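Local coordinates for protein putative TIM-barrel metal-dependent hydrolase (Mycobacterium avium subsp. paratuberculosis S397, PDB 4DZI) that is probably a metal-dependent hydrolase of the amidohydrolase superfamily, binding two cadmium ions in the crystal at a site built on a TIM-barrel scaffold, at residues H15-L20 with W357-G362; H55-P60 with L121-C126; V169-P174 with R206-R211; T175-E180 with D214-R219. All blocks are in the same frame, centred on the assembly; numbering follows the deposited sequence.

Overall arrangement
Contact 1 lies at the two-metal site and supplies ligands to both cadmium ions. Contact 2 sits beside it, the two centres about 9 Å apart, with the side chain of Thr123 about 7 Å from a cadmium ion. They are joined through Thr123, which bonds to Tyr16 and His359, and through Glu18, which binds the backbone of 121-126. Contacts 3 and 4 form a second pair, also with centres about 9 Å apart, and the two pairs do not touch, their centres being about 23 to 29 Å apart. Contact 3 meets contact 4 where Leu171 packs on Val216 and Trp217; contact 4 pairs two helices of the outer layer, and contact 3 the loops that lead into them.

Contact 1. Residues H15-L20 with W357-G362; sequences HYYEPL and WPHGEG. With CD (cadmium ion), chain P; CD (cadmium ion), chain Q.
His15 and His359 lie ring over ring in an offset stack, planes only 9° apart, while each binds a different cadmium ion. His15 NE2 holds the ion of chain Q at 2.2 Å; His359 turns ND1 to the ion of chain P at 2.3 Å, joined there by Glu361 OE2 and a water. Histidine suits both places, since one nitrogen can bind metal while the flat ring packs. His359 sets CG opposite its carbonyl carbon (chi1 -76°), from where its CE1 sits over the centre of the His15 ring, 3.2 Å from CD2 of His15. The other nitrogen of His359, NE2, is bonded to Thr123, which helps to fix the ring's rotation. Tyr17 reaches the rim of this pair, its OH 3.4 Å from His359 CD2 and near that ring's plane. A water accepts from Tyr17 OH and donates to Pro358 O, tying the two loops together. Farther out, His15 N donates at 2.9 Å to Trp357 O, the carbonyl of the cis peptide before Pro358. A type I turn from His359 to Gly362 brings Glu361 round to the metal. Together with Asp13, His230, Glu293 and Asp356, which also bind the metals, this is the binuclear centre of an amidohydrolase-type TIM barrel.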
# COMPACT_ATOMS: atom_id res chain seq x y z
N HIS C 15 14.12 -7.85 22.07
CA HIS C 15 14.57 -6.47 22.26
C HIS C 15 15.27 -6.18 23.57
O HIS C 15 15.04 -6.86 24.56
CB HIS C 15 13.37 -5.50 22.09
CG HIS C 15 12.81 -5.50 20.70
ND1 HIS C 15 13.34 -4.75 19.73
CD2 HIS C 15 11.80 -6.26 20.11
CE1 HIS C 15 12.70 -4.98 18.57
NE2 HIS C 15 11.76 -5.90 18.79
N TYR C 16 16.14 -5.17 23.54
CA TYR C 16 16.57 -4.45 24.73
C TYR C 16 15.85 -3.09 24.72
O TYR C 16 15.25 -2.69 23.70
CB TYR C 16 18.09 -4.25 24.72
CG TYR C 16 18.60 -3.81 23.39
CD1 TYR C 16 18.44 -2.49 22.94
CD2 TYR C 16 19.23 -4.72 22.53
CE1 TYR C 16 18.88 -2.10 21.68
CE2 TYR C 16 19.67 -4.34 21.26
CZ TYR C 16 19.50 -3.02 20.85
OH TYR C 16 19.92 -2.63 19.60
N TYR C 17 15.91 -2.38 25.84
CA TYR C 17 15.46 -0.99 25.87
C TYR C 17 16.73 -0.17 26.04
O TYR C 17 17.52 -0.36 26.99
CB TYR C 17 14.49 -0.78 27.03
CG TYR C 17 13.14 -1.44 26.79
CD1 TYR C 17 12.41 -1.15 25.64
CD2 TYR C 17 12.61 -2.38 27.67
CE1 TYR C 17 11.16 -1.71 25.40
CE2 TYR C 17 11.38 -2.97 27.43
CZ TYR C 17 10.66 -2.64 26.29
OH TYR C 17 9.41 -3.21 26.08
N GLU C 18 16.99 0.72 25.11
CA GLU C 18 18.25 1.49 25.14
C GLU C 18 18.31 2.41 26.34
O GLU C 18 17.34 3.04 26.69
CB GLU C 18 18.40 2.37 23.91
CG GLU C 18 18.52 1.63 22.58
CD GLU C 18 17.19 1.24 21.94
OE1 GLU C 18 16.11 1.26 22.57
OE2 GLU C 18 17.22 0.94 20.73
N PRO C 19 19.50 2.54 26.92
CA PRO C 19 19.70 3.62 27.89
C PRO C 19 19.72 4.98 27.17
O PRO C 19 19.89 5.05 25.94
CB PRO C 19 21.08 3.31 28.47
CG PRO C 19 21.79 2.62 27.35
CD PRO C 19 20.73 1.75 26.71
N LEU C 20 19.53 6.05 27.93
CA LEU C 20 19.44 7.38 27.32
C LEU C 20 20.65 7.77 26.49
O LEU C 20 20.53 8.62 25.63
CB LEU C 20 19.20 8.44 28.41
CG LEU C 20 17.83 8.40 29.05
CD1 LEU C 20 17.78 9.45 30.16
CD2 LEU C 20 16.69 8.67 28.05
N TRP C 357 9.76 -10.56 22.37
CA TRP C 357 9.89 -10.28 23.80
C TRP C 357 10.96 -9.25 24.09
O TRP C 357 12.02 -9.26 23.50
CB TRP C 357 10.21 -11.63 24.48
CG TRP C 357 9.97 -11.59 25.97
CD1 TRP C 357 8.79 -11.89 26.63
CD2 TRP C 357 10.92 -11.24 27.02
NE1 TRP C 357 8.94 -11.74 28.00
CE2 TRP C 357 10.18 -11.33 28.29
CE3 TRP C 357 12.25 -10.83 27.05
CZ2 TRP C 357 10.79 -11.06 29.52
CZ3 TRP C 357 12.84 -10.57 28.29
CH2 TRP C 357 12.11 -10.66 29.50
N PRO C 358 10.72 -8.31 25.04
CA PRO C 358 9.65 -8.18 26.00
C PRO C 358 8.59 -7.15 25.60
O PRO C 358 7.92 -6.62 26.47
CB PRO C 358 10.39 -7.60 27.20
CG PRO C 358 11.34 -6.65 26.60
CD PRO C 358 11.82 -7.37 25.35
N HIS C 359 8.44 -6.84 24.31
CA HIS C 359 7.46 -5.80 23.97
C HIS C 359 6.03 -6.11 24.33
O HIS C 359 5.64 -7.25 24.40
CB HIS C 359 7.56 -5.51 22.46
CG HIS C 359 8.77 -4.68 22.06
ND1 HIS C 359 9.00 -4.30 20.76
CD2 HIS C 359 9.77 -4.12 22.82
CE1 HIS C 359 10.11 -3.55 20.71
NE2 HIS C 359 10.57 -3.42 21.98
N GLY C 360 5.21 -5.08 24.55
CA GLY C 360 3.84 -5.37 24.97
C GLY C 360 3.04 -6.13 23.92
O GLY C 360 2.16 -6.95 24.26
N GLU C 361 3.34 -5.86 22.65
CA GLU C 361 2.69 -6.53 21.51
C GLU C 361 3.28 -7.91 21.20
O GLU C 361 2.79 -8.64 20.31
CB GLU C 361 2.77 -5.64 20.24
CG GLU C 361 4.19 -5.39 19.68
CD GLU C 361 4.94 -4.21 20.31
OE1 GLU C 361 4.44 -3.68 21.35
OE2 GLU C 361 6.02 -3.78 19.77
N GLY C 362 4.31 -8.29 21.95
CA GLY C 362 4.95 -9.59 21.76
C GLY C 362 4.32 -10.68 22.60
O GLY C 362 3.30 -10.48 23.28
CD CD P . 7.76 -4.93 18.92
CD CD Q . 10.56 -6.96 17.30
O HOH W 1 8.52 -4.58 28.13
O HOH W 2 8.54 -2.81 17.88

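Contact 2. Residues H55-P60 with L121-C126; sequences HFIPNP and LPTFGC
Phe56 presents its ring edge to the backbone of 121-126, whereas Ile57 beside it lays an aliphatic branch against the edge of another ring. CE2 of Phe56 is 3.5 Å from Thr123 O, which lies in the plane of the ring, so the weakly positive C-H rim faces a carbonyl oxygen that also accepts from Cys126 N. The same CE2 is 3.7 Å from Cys126 C, and CZ lies 4.2 Å from Cys126 CB. Phe56 swings CG away from its amide (chi1 176°), which carries the ring across to the backbone of Thr123 and Cys126. Ile57 sends CG1 to Phe124, crossing that side chain at a slant: CG1 is 3.7 Å from Phe124 CD1, near the ring's plane, and equally close to Phe124 CA. Its outer methyl, CD1, runs on to Thr123 CG2 at 4.1 Å, the two side chains crossing at about a right angle. A threonine fits here because its branches divide the work: CG2 faces the isoleucine, while OG1 bonds to Tyr16 O. Val36 and Met38 of strand 36-40 also pack on Phe124. Joined by apolar and C-H contacts alone, the two loops rely on shape and dispersion, while the polar side of Thr123 leads toward the metal-binding His359.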
# COMPACT_ATOMS: atom_id res chain seq x y z
N HIS C 55 8.90 11.79 18.45
CA HIS C 55 7.84 11.18 19.22
C HIS C 55 7.70 9.71 18.94
O HIS C 55 6.67 9.12 19.23
CB HIS C 55 6.51 11.90 18.95
CG HIS C 55 6.52 13.35 19.37
ND1 HIS C 55 6.47 13.73 20.67
CD2 HIS C 55 6.58 14.53 18.61
CE1 HIS C 55 6.51 15.08 20.74
NE2 HIS C 55 6.58 15.57 19.48
N PHE C 56 8.74 9.08 18.41
CA PHE C 56 8.64 7.68 18.01
C PHE C 56 8.48 6.80 19.25
O PHE C 56 7.62 5.90 19.27
CB PHE C 56 9.87 7.25 17.21
CG PHE C 56 9.87 5.77 16.84
CD1 PHE C 56 8.96 5.26 15.92
CD2 PHE C 56 10.80 4.92 17.41
CE1 PHE C 56 8.97 3.91 15.58
CE2 PHE C 56 10.83 3.57 17.07
CZ PHE C 56 9.93 3.06 16.15
N ILE C 57 9.25 7.13 20.29
CA ILE C 57 9.08 6.44 21.59
C ILE C 57 8.42 7.44 22.56
O ILE C 57 8.99 8.52 22.82
CB ILE C 57 10.44 5.98 22.16
CG1 ILE C 57 11.17 5.00 21.19
CG2 ILE C 57 10.27 5.40 23.56
CD1 ILE C 57 10.38 3.74 20.82
N PRO C 58 7.26 7.08 23.12
CA PRO C 58 6.56 7.99 24.05
C PRO C 58 7.35 8.36 25.31
O PRO C 58 7.19 9.47 25.83
CB PRO C 58 5.28 7.22 24.42
CG PRO C 58 5.05 6.30 23.27
CD PRO C 58 6.43 5.91 22.77
N ASN C 59 8.21 7.45 25.80
CA ASN C 59 9.07 7.77 26.94
C ASN C 59 10.45 7.16 26.77
O ASN C 59 10.61 5.97 26.99
CB ASN C 59 8.44 7.28 28.26
CG ASN C 59 9.31 7.54 29.45
OD1 ASN C 59 10.27 8.28 29.37
ND2 ASN C 59 8.96 6.92 30.57
N PRO C 60 11.45 7.97 26.39
CA PRO C 60 12.78 7.41 26.10
C PRO C 60 13.50 6.90 27.33
O PRO C 60 14.53 6.21 27.19
CB PRO C 60 13.53 8.58 25.45
CG PRO C 60 12.84 9.79 26.00
CD PRO C 60 11.39 9.42 26.10
N LEU C 121 17.48 -6.77 19.24
CA LEU C 121 17.18 -5.76 18.24
C LEU C 121 16.76 -4.49 18.96
O LEU C 121 16.28 -4.55 20.07
CB LEU C 121 16.02 -6.26 17.33
CG LEU C 121 16.25 -7.67 16.78
CD1 LEU C 121 15.08 -8.11 15.94
CD2 LEU C 121 17.50 -7.73 15.92
N PRO C 122 16.93 -3.32 18.31
CA PRO C 122 16.70 -2.06 18.97
C PRO C 122 15.22 -1.76 19.18
O PRO C 122 14.34 -2.36 18.54
CB PRO C 122 17.27 -1.00 17.99
CG PRO C 122 17.97 -1.77 16.92
CD PRO C 122 17.29 -3.13 16.90
N THR C 123 14.96 -0.81 20.09
CA THR C 123 13.62 -0.29 20.29
C THR C 123 13.63 1.18 19.84
O THR C 123 13.15 1.50 18.74
CB THR C 123 13.12 -0.50 21.74
OG1 THR C 123 13.12 -1.92 22.01
CG2 THR C 123 11.69 0.05 21.89
N PHE C 124 14.21 2.05 20.65
CA PHE C 124 14.42 3.45 20.23
C PHE C 124 15.17 3.57 18.90
O PHE C 124 14.86 4.44 18.10
CB PHE C 124 15.18 4.18 21.35
CG PHE C 124 15.51 5.62 21.05
CD1 PHE C 124 14.54 6.61 21.17
CD2 PHE C 124 16.79 5.98 20.66
CE1 PHE C 124 14.85 7.94 20.89
CE2 PHE C 124 17.11 7.32 20.41
CZ PHE C 124 16.13 8.29 20.51
N GLY C 125 16.17 2.73 18.64
CA GLY C 125 17.02 2.92 17.49
C GLY C 125 16.26 2.80 16.17
O GLY C 125 16.73 3.30 15.15
N CYS C 126 15.11 2.12 16.20
CA CYS C 126 14.29 1.92 14.96
C CYS C 126 13.54 3.19 14.53
O CYS C 126 12.87 3.16 13.47
CB CYS C 126 13.31 0.76 15.11
SG CYS C 126 14.20 -0.82 15.31

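Contact 3. Residues V169-P174 with R206-R211; sequences VSLADP and RSLGDR
One nitrogen of Arg206, NH2, bonds to two successive backbone carbonyls of 169-174, Leu171 O at 2.9 Å and Ala172 O at 2.8 Å. Both oxygens lie within 2° of the guanidinium plane, so the flat group meets them with its edge. The two bonds differ in geometry. At Leu171 the donor is tilted 20° from the carbonyl plane, while at Ala172 it stands well above that plane, away from the lone pairs, although its N-H...O angle is the straighter of the two.

NH1 gives to a water at 2.9 Å, which in turn donates to Ala172 O, and NE bonds to His213. Arginine suits the place because its three nitrogens can serve a loop, a water and a histidine together. A bend at chi3 (-71°) turns the guanidinium out of the line of its methylenes and into this position, and Pro174 packs obliquely on it, CD 3.5 Å from NH2.

Serines satisfy amides inside each loop. Ser170 OG accepts from Ala172 N at 3.0 Å, and Ser207 OG from Gly209 N, two ST turns; Ser207 OG also bonds to Ser274 and His278. Asp173, the N-cap of helix 174-186, accepts from Arg176 N.

The apolar link is Leu171 CD1 against Leu208 CD2 at 4.1 Å. Leu171 continues onto Val216 and Trp217 of helix 214-223, and Leu208 onto helix 266-277 and Trp243 of the second subunit. The contact therefore joins the loop leading from strand 163-165 into helix 174-186 to the loop between strand 192-193 and helix 214-223.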
# COMPACT_ATOMS: atom_id res chain seq x y z
N VAL C 169 23.05 -0.73 9.75
CA VAL C 169 23.82 -0.17 8.63
C VAL C 169 22.89 0.78 7.89
O VAL C 169 21.80 0.36 7.47
CB VAL C 169 24.34 -1.23 7.67
CG1 VAL C 169 24.99 -0.59 6.46
CG2 VAL C 169 25.35 -2.10 8.43
N SER C 170 23.28 2.05 7.80
CA SER C 170 22.58 2.98 6.92
C SER C 170 23.33 3.05 5.60
O SER C 170 24.57 3.19 5.57
CB SER C 170 22.52 4.39 7.50
OG SER C 170 21.96 5.30 6.52
N LEU C 171 22.58 2.99 4.51
CA LEU C 171 23.16 3.17 3.18
C LEU C 171 23.13 4.64 2.73
O LEU C 171 23.37 4.90 1.54
CB LEU C 171 22.38 2.33 2.17
CG LEU C 171 22.57 0.83 2.35
CD1 LEU C 171 21.58 0.02 1.54
CD2 LEU C 171 23.99 0.48 1.99
N ALA C 172 22.85 5.59 3.63
CA ALA C 172 22.64 6.99 3.24
C ALA C 172 23.86 7.56 2.53
O ALA C 172 23.73 8.35 1.60
CB ALA C 172 22.22 7.86 4.43
N ASP C 173 25.04 7.19 3.00
CA ASP C 173 26.29 7.52 2.28
C ASP C 173 26.94 6.18 1.97
O ASP C 173 27.46 5.51 2.88
CB ASP C 173 27.18 8.33 3.22
CG ASP C 173 28.59 8.60 2.65
OD1 ASP C 173 29.11 7.81 1.85
OD2 ASP C 173 29.18 9.62 3.05
N PRO C 174 26.87 5.73 0.69
CA PRO C 174 27.22 4.33 0.50
C PRO C 174 28.69 3.99 0.68
O PRO C 174 29.01 2.84 0.95
CB PRO C 174 26.81 4.06 -0.96
CG PRO C 174 25.72 5.03 -1.21
CD PRO C 174 26.10 6.27 -0.44
N ARG C 206 16.94 7.07 -2.47
CA ARG C 206 17.30 5.96 -3.37
C ARG C 206 16.54 4.65 -3.04
O ARG C 206 16.15 4.38 -1.89
CB ARG C 206 18.82 5.67 -3.34
CG ARG C 206 19.72 6.80 -3.85
CD ARG C 206 21.16 6.31 -3.85
NE ARG C 206 21.73 6.15 -2.50
CZ ARG C 206 22.13 7.14 -1.70
NH1 ARG C 206 21.99 8.43 -2.05
NH2 ARG C 206 22.64 6.87 -0.50
N SER C 207 16.33 3.85 -4.07
CA SER C 207 15.88 2.47 -3.93
C SER C 207 16.95 1.67 -3.18
O SER C 207 18.14 1.96 -3.30
CB SER C 207 15.72 1.89 -5.33
OG SER C 207 15.46 0.52 -5.29
N LEU C 208 16.53 0.68 -2.39
CA LEU C 208 17.49 -0.23 -1.75
C LEU C 208 18.37 -0.90 -2.80
O LEU C 208 19.54 -1.19 -2.54
CB LEU C 208 16.75 -1.26 -0.90
CG LEU C 208 16.31 -0.64 0.45
CD1 LEU C 208 15.19 -1.48 1.07
CD2 LEU C 208 17.50 -0.58 1.40
N GLY C 209 17.82 -1.11 -3.99
CA GLY C 209 18.55 -1.70 -5.13
C GLY C 209 19.31 -0.77 -6.06
O GLY C 209 19.70 -1.20 -7.14
N ASP C 210 19.51 0.48 -5.65
CA ASP C 210 20.40 1.41 -6.35
C ASP C 210 21.78 0.78 -6.56
O ASP C 210 22.32 0.17 -5.66
CB ASP C 210 20.54 2.71 -5.59
CG ASP C 210 21.09 3.82 -6.46
OD1 ASP C 210 22.34 3.94 -6.56
OD2 ASP C 210 20.27 4.58 -7.04
N ARG C 211 22.36 0.91 -7.74
CA ARG C 211 23.65 0.29 -7.97
C ARG C 211 24.76 0.81 -7.07
O ARG C 211 25.75 0.11 -6.84
CB ARG C 211 24.07 0.47 -9.44
CG ARG C 211 23.03 -0.03 -10.43
CD ARG C 211 22.83 -1.53 -10.33
NE ARG C 211 24.07 -2.29 -10.53
CZ ARG C 211 24.55 -2.62 -11.72
NH1 ARG C 211 23.90 -2.26 -12.82
NH2 ARG C 211 25.68 -3.32 -11.83
O HOH W 3 23.57 10.45 -0.76

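Contact 4. Residues T175-E180 with D214-R219; sequences TRAVEE and DPVWAR
Val178 divides its two methyls between the close-packed and the open parts of this helix pair: CG2 enters the interface and CG1 lies under the guanidinium of Arg219. In the buried part CG2 is 3.8 Å from Val216 CG2. That same Val216 methyl reaches Ala177 CB at 3.7 Å, so it touches both residues of the facing helix. Val216 directs CG2 here by setting its other methyl anti to the backbone N (chi1 171°). Small and beta-branched residues suit this seam, because alanine lets the neighbouring helix in close and valine fills the space with few rotamers to lose. The axes of the two short helical segments come within 8.9 Å and run nearly parallel, 15° apart. Val216 also packs on Leu171, and Met140 on Ala177, which extends the apolar contact to helix 136-153 and to the loop carrying Leu171.

The outer side is looser and more polar. At its exposed rim, where helix 214-223 begins, Pro215 CB touches Val178 CG2 at 3.6 Å. Arg219 lays one face of its guanidinium over Val178 CG1, which stands 3.4 Å above the plane and toward its rim, while NE makes a salt bridge to Asp182 of helix 174-186. A long arginine does both jobs, shielding a methyl with its flat face and holding a carboxylate at its polar end. On helix 174-186, Arg176 lies near Glu179 and Glu180 in long ion pairs, the oxygens well out of the guanidinium plane, so only charge attraction is likely there.

Near-parallel helices packed side by side, each following a strand and its connecting loop, are characteristic of the outer helical layer of a TIM barrel.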
# COMPACT_ATOMS: atom_id res chain seq x y z
N THR C 175 29.58 4.97 0.54
CA THR C 175 31.01 4.73 0.78
C THR C 175 31.26 4.57 2.27
O THR C 175 31.94 3.63 2.69
CB THR C 175 31.83 5.92 0.28
OG1 THR C 175 31.74 5.96 -1.14
CG2 THR C 175 33.28 5.79 0.70
N ARG C 176 30.68 5.48 3.06
CA ARG C 176 30.76 5.36 4.51
C ARG C 176 30.05 4.09 5.01
O ARG C 176 30.48 3.49 6.00
CB ARG C 176 30.27 6.62 5.21
CG ARG C 176 30.30 6.55 6.73
CD ARG C 176 31.71 6.54 7.28
NE ARG C 176 31.76 6.09 8.67
CZ ARG C 176 31.52 6.87 9.72
NH1 ARG C 176 31.19 8.15 9.56
NH2 ARG C 176 31.60 6.36 10.95
N ALA C 177 29.00 3.65 4.30
CA ALA C 177 28.30 2.43 4.66
C ALA C 177 29.20 1.18 4.55
O ALA C 177 29.09 0.26 5.37
CB ALA C 177 27.04 2.27 3.80
N VAL C 178 30.04 1.14 3.52
CA VAL C 178 31.00 0.04 3.36
C VAL C 178 31.98 0.05 4.53
O VAL C 178 32.30 -1.01 5.08
CB VAL C 178 31.76 0.08 2.00
CG1 VAL C 178 32.89 -0.94 2.01
CG2 VAL C 178 30.84 -0.20 0.81
N GLU C 179 32.40 1.23 4.97
CA GLU C 179 33.21 1.30 6.20
C GLU C 179 32.47 0.79 7.43
O GLU C 179 33.05 0.15 8.27
CB GLU C 179 33.69 2.72 6.49
CG GLU C 179 34.65 3.24 5.44
CD GLU C 179 35.05 4.68 5.70
OE1 GLU C 179 35.09 5.07 6.89
OE2 GLU C 179 35.30 5.41 4.71
N GLU C 180 31.19 1.14 7.58
CA GLU C 180 30.44 0.63 8.71
C GLU C 180 30.33 -0.89 8.65
O GLU C 180 30.44 -1.57 9.67
CB GLU C 180 29.03 1.25 8.78
CG GLU C 180 28.40 1.01 10.15
CD GLU C 180 29.07 1.85 11.24
OE1 GLU C 180 29.48 3.01 10.94
OE2 GLU C 180 29.17 1.37 12.39
N ASP C 214 25.64 -1.55 -4.29
CA ASP C 214 26.21 -2.87 -4.56
C ASP C 214 27.42 -3.25 -3.69
O ASP C 214 27.55 -4.39 -3.29
CB ASP C 214 26.57 -3.00 -6.04
CG ASP C 214 25.35 -3.27 -6.89
OD1 ASP C 214 24.41 -3.91 -6.36
OD2 ASP C 214 25.31 -2.81 -8.06
N PRO C 215 28.32 -2.29 -3.41
CA PRO C 215 29.46 -2.69 -2.57
C PRO C 215 29.06 -3.19 -1.16
O PRO C 215 29.62 -4.16 -0.67
CB PRO C 215 30.31 -1.42 -2.53
CG PRO C 215 29.99 -0.75 -3.85
CD PRO C 215 28.51 -0.97 -4.03
N VAL C 216 28.07 -2.55 -0.54
CA VAL C 216 27.52 -3.04 0.73
C VAL C 216 26.90 -4.44 0.59
O VAL C 216 27.21 -5.33 1.39
CB VAL C 216 26.48 -2.04 1.30
CG1 VAL C 216 25.75 -2.64 2.51
CG2 VAL C 216 27.17 -0.72 1.68
N TRP C 217 25.99 -4.65 -0.36
CA TRP C 217 25.41 -6.00 -0.49
C TRP C 217 26.46 -7.04 -0.79
O TRP C 217 26.34 -8.18 -0.31
CB TRP C 217 24.36 -6.08 -1.58
CG TRP C 217 23.25 -5.08 -1.44
CD1 TRP C 217 22.81 -4.15 -2.40
CD2 TRP C 217 22.40 -4.84 -0.27
NE1 TRP C 217 21.76 -3.41 -1.92
CE2 TRP C 217 21.48 -3.76 -0.64
CE3 TRP C 217 22.31 -5.41 1.02
CZ2 TRP C 217 20.51 -3.29 0.23
CZ3 TRP C 217 21.34 -4.91 1.89
CH2 TRP C 217 20.46 -3.88 1.51
N ALA C 218 27.47 -6.67 -1.58
CA ALA C 218 28.54 -7.65 -1.85
C ALA C 218 29.33 -8.01 -0.58
O ALA C 218 29.66 -9.20 -0.36
CB ALA C 218 29.49 -7.15 -2.96
N ARG C 219 29.64 -7.02 0.27
CA ARG C 219 30.29 -7.34 1.54
C ARG C 219 29.47 -8.32 2.38
O ARG C 219 29.99 -9.28 2.94
CB ARG C 219 30.61 -6.09 2.36
CG ARG C 219 31.70 -5.19 1.81
CD ARG C 219 33.09 -5.80 1.86
NE ARG C 219 34.12 -4.78 2.11
CZ ARG C 219 34.61 -3.93 1.20
NH1 ARG C 219 34.20 -3.94 -0.07
NH2 ARG C 219 35.53 -3.04 1.57